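Local coordinates for flagellar pocket-related cytoskeletal protein (Trypanosoma brucei, PDB 6SJQ) that is the ubiquitin-fold N-terminal domain of BILBO1, a flagellar pocket collar protein, and uses a long structured loop for protein binding, at residues A[12-16]-A[17-21]. Sequence-based numbering, arbitrary orientation. Where two conformers were deposited one is given.
Sequences ADIFN and NKVNF
A two-residue beta hairpin, the one joining the first two strands of this ubiquitin fold, closes where I14 and N17 pair across a type I' turn. F15 and N16 fill its corner with positive phi (44° and 65°), the backbone that matches the twist of so tight a hairpin. I14 N gives a 2.9 Å bond to N17 O; in return N17 N reaches I14 O at 3.0 Å from well above the carbonyl plane, and a water donates to that same oxygen. Two residues back, A12 and V19 form the next hydrogen-bonded pair, with V19 N to A12 O nearly straight at 2.9 Å.

The two faces of the ribbon differ in character. On the face turned to helix 31-49, A12 touches F42 of the helix; in one of two V19 conformers, I14 CG1 meets V19 CG2 at 3.7 Å and V19 reaches F42. On the other, the non-hydrogen-bonded pair D13 and K18 forms a salt bridge. K18 bends at chi2 (-82°) and again at chi4, so its chain passes the D13 oxygens and brings NZ close to the carboxylate plane. That carboxylate also accepts from Y90 OH and S102 OG; the ammonium in turn bonds to S102 O, tying the hairpin to the C-terminal segment. K18 NZ lies 2.8 Å from D13 OD2, on its syn lone pair, with a weak second bond to D13 OD1.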
ATOM      1  N   ALA A  12       1.089  -1.918   3.889  1.00 11.39           N
ATOM      2  CA  ALA A  12       2.530  -2.136   3.785  1.00 13.73           C
ATOM      3  C   ALA A  12       3.169  -2.042   5.165  1.00 12.03           C
ATOM      4  O   ALA A  12       2.557  -1.525   6.108  1.00 15.63           O
ATOM      5  CB  ALA A  12       3.176  -1.110   2.835  1.00 14.18           C
ATOM      6  N   ASP A  13       4.398  -2.530   5.273  1.00 13.26           N
ATOM      7  CA  ASP A  13       5.152  -2.335   6.505  1.00 14.91           C
ATOM      8  C   ASP A  13       6.054  -1.119   6.405  1.00 14.80           C
ATOM      9  O   ASP A  13       6.976  -1.090   5.593  1.00 17.41           O
ATOM     10  CB  ASP A  13       5.936  -3.593   6.871  1.00 17.39           C
ATOM     11  CG  ASP A  13       5.035  -4.666   7.448  1.00 33.41           C
ATOM     12  OD1 ASP A  13       4.524  -4.462   8.567  1.00 28.69           O
ATOM     13  OD2 ASP A  13       4.804  -5.697   6.777  1.00 26.28           O
ATOM     14  N   ILE A  14       5.767  -0.110   7.225  1.00 14.00           N
ATOM     15  CA  ILE A  14       6.562   1.121   7.224  1.00 16.34           C
ATOM     16  C   ILE A  14       7.186   1.362   8.609  1.00 16.49           C
ATOM     17  O   ILE A  14       6.475   1.550   9.599  1.00 15.57           O
ATOM     18  CB  ILE A  14       5.701   2.343   6.822  1.00 19.03           C
ATOM     19  CG1 ILE A  14       4.912   2.078   5.515  1.00 17.22           C
ATOM     20  CG2 ILE A  14       6.560   3.601   6.743  1.00 13.92           C
ATOM     21  CD1 ILE A  14       5.728   2.061   4.222  1.00 14.06           C
ATOM     22  N   PHE A  15       8.511   1.365   8.664  1.00 15.75           N
ATOM     23  CA  PHE A  15       9.262   1.454   9.935  1.00 17.52           C
ATOM     24  C   PHE A  15       8.722   0.559  11.039  1.00 21.68           C
ATOM     25  O   PHE A  15       8.471   1.034  12.143  1.00 24.46           O
ATOM     26  CB  PHE A  15       9.280   2.891  10.464  1.00 17.10           C
ATOM     27  CG  PHE A  15       9.966   3.853   9.563  1.00 16.78           C
ATOM     28  CD1 PHE A  15      11.319   3.727   9.300  1.00 16.18           C
ATOM     29  CD2 PHE A  15       9.267   4.898   8.993  1.00 12.92           C
ATOM     30  CE1 PHE A  15      11.969   4.623   8.460  1.00 14.61           C
ATOM     31  CE2 PHE A  15       9.908   5.816   8.160  1.00 12.80           C
ATOM     32  CZ  PHE A  15      11.260   5.676   7.887  1.00 17.72           C
ATOM     33  N   ASN A  16       8.523  -0.718  10.745  1.00 22.27           N
ATOM     34  CA  ASN A  16       8.031  -1.649  11.773  1.00 35.36           C
ATOM     35  C   ASN A  16       6.612  -1.384  12.303  1.00 34.52           C
ATOM     36  O   ASN A  16       6.268  -1.821  13.403  1.00 26.61           O
ATOM     37  CB  ASN A  16       9.016  -1.743  12.954  1.00 49.93           C
ATOM     38  CG  ASN A  16      10.214  -2.625  12.657  1.00 60.13           C
ATOM     39  OD1 ASN A  16      10.084  -3.696  12.058  1.00 65.22           O
ATOM     40  ND2 ASN A  16      11.391  -2.186  13.095  1.00 64.06           N
ATOM     41  N   ASN A  17       5.797  -0.662  11.539  1.00 25.06           N
ATOM     42  CA  ASN A  17       4.357  -0.622  11.803  1.00 20.58           C
ATOM     43  C   ASN A  17       3.639  -1.060  10.541  1.00 18.92           C
ATOM     44  O   ASN A  17       4.066  -0.713   9.447  1.00 16.62           O
ATOM     45  CB  ASN A  17       3.904   0.785  12.185  1.00 24.87           C
ATOM     46  CG  ASN A  17       4.498   1.254  13.497  1.00 44.12           C
ATOM     47  OD1 ASN A  17       5.335   2.158  13.527  1.00 52.63           O
ATOM     48  ND2 ASN A  17       4.071   0.637  14.594  1.00 41.49           N
ATOM     49  N   LYS A  18       2.556  -1.821  10.684  1.00 14.22           N
ATOM     50  CA  LYS A  18       1.712  -2.152   9.541  1.00 16.87           C
ATOM     51  C   LYS A  18       0.763  -0.993   9.308  1.00 17.87           C
ATOM     52  O   LYS A  18       0.042  -0.582  10.215  1.00 20.05           O
ATOM     53  CB  LYS A  18       0.866  -3.381   9.853  1.00 23.42           C
ATOM     54  CG  LYS A  18       1.436  -4.680   9.380  1.00 43.38           C
ATOM     55  CD  LYS A  18       1.130  -4.923   7.918  1.00 32.75           C
ATOM     56  CE  LYS A  18       1.521  -6.344   7.585  1.00 29.26           C
ATOM     57  NZ  LYS A  18       2.730  -6.748   8.364  1.00 29.74           N
ATOM     58  N   VAL A  19       0.762  -0.446   8.100  1.00 10.82           N
ATOM     59  CA  VAL A  19      -0.154   0.651   7.811  0.60 13.73           C
ATOM     60  C   VAL A  19      -1.146   0.163   6.775  1.00 15.60           C
ATOM     61  O   VAL A  19      -0.863  -0.755   6.007  1.00 19.84           O
ATOM     62  CB  VAL A  19       0.565   1.925   7.327  0.60 16.34           C
ATOM     63  CG1 VAL A  19       1.585   2.399   8.372  0.60 18.38           C
ATOM     64  CG2 VAL A  19       1.242   1.686   6.000  0.60 14.06           C
ATOM     65  N   ASN A  20      -2.349   0.727   6.791  1.00 12.94           N
ATOM     66  CA  ASN A  20      -3.379   0.325   5.839  1.00 14.26           C
ATOM     67  C   ASN A  20      -4.121   1.570   5.420  1.00 12.65           C
ATOM     68  O   ASN A  20      -4.714   2.252   6.267  1.00 14.54           O
ATOM     69  CB  ASN A  20      -4.363  -0.659   6.469  1.00 11.16           C
ATOM     70  CG  ASN A  20      -5.230  -1.357   5.433  1.00 11.11           C
ATOM     71  OD1 ASN A  20      -4.863  -1.419   4.260  1.00 12.10           O
ATOM     72  ND2 ASN A  20      -6.372  -1.917   5.868  1.00 15.57           N
ATOM     73  N   PHE A  21      -4.082   1.876   4.118  1.00 11.16           N
ATOM     74  CA  PHE A  21      -4.745   3.055   3.568  1.00  9.96           C
ATOM     75  C   PHE A  21      -5.917   2.732   2.646  1.00 14.91           C
ATOM     76  O   PHE A  21      -5.849   1.817   1.799  1.00 12.88           O
ATOM     77  CB  PHE A  21      -3.734   3.913   2.787  1.00 12.09           C
ATOM     78  CG  PHE A  21      -2.677   4.547   3.647  1.00 14.03           C
ATOM     79  CD1 PHE A  21      -3.002   5.100   4.878  1.00 10.96           C
ATOM     80  CD2 PHE A  21      -1.355   4.609   3.212  1.00 14.09           C
ATOM     81  CE1 PHE A  21      -2.030   5.695   5.663  1.00 19.49           C
ATOM     82  CE2 PHE A  21      -0.376   5.192   3.992  1.00 18.77           C
ATOM     83  CZ  PHE A  21      -0.718   5.754   5.220  1.00 23.44           C
TER
HETATM   84  O   HOH W   1       5.706   3.827  10.512  1.00 30.03           O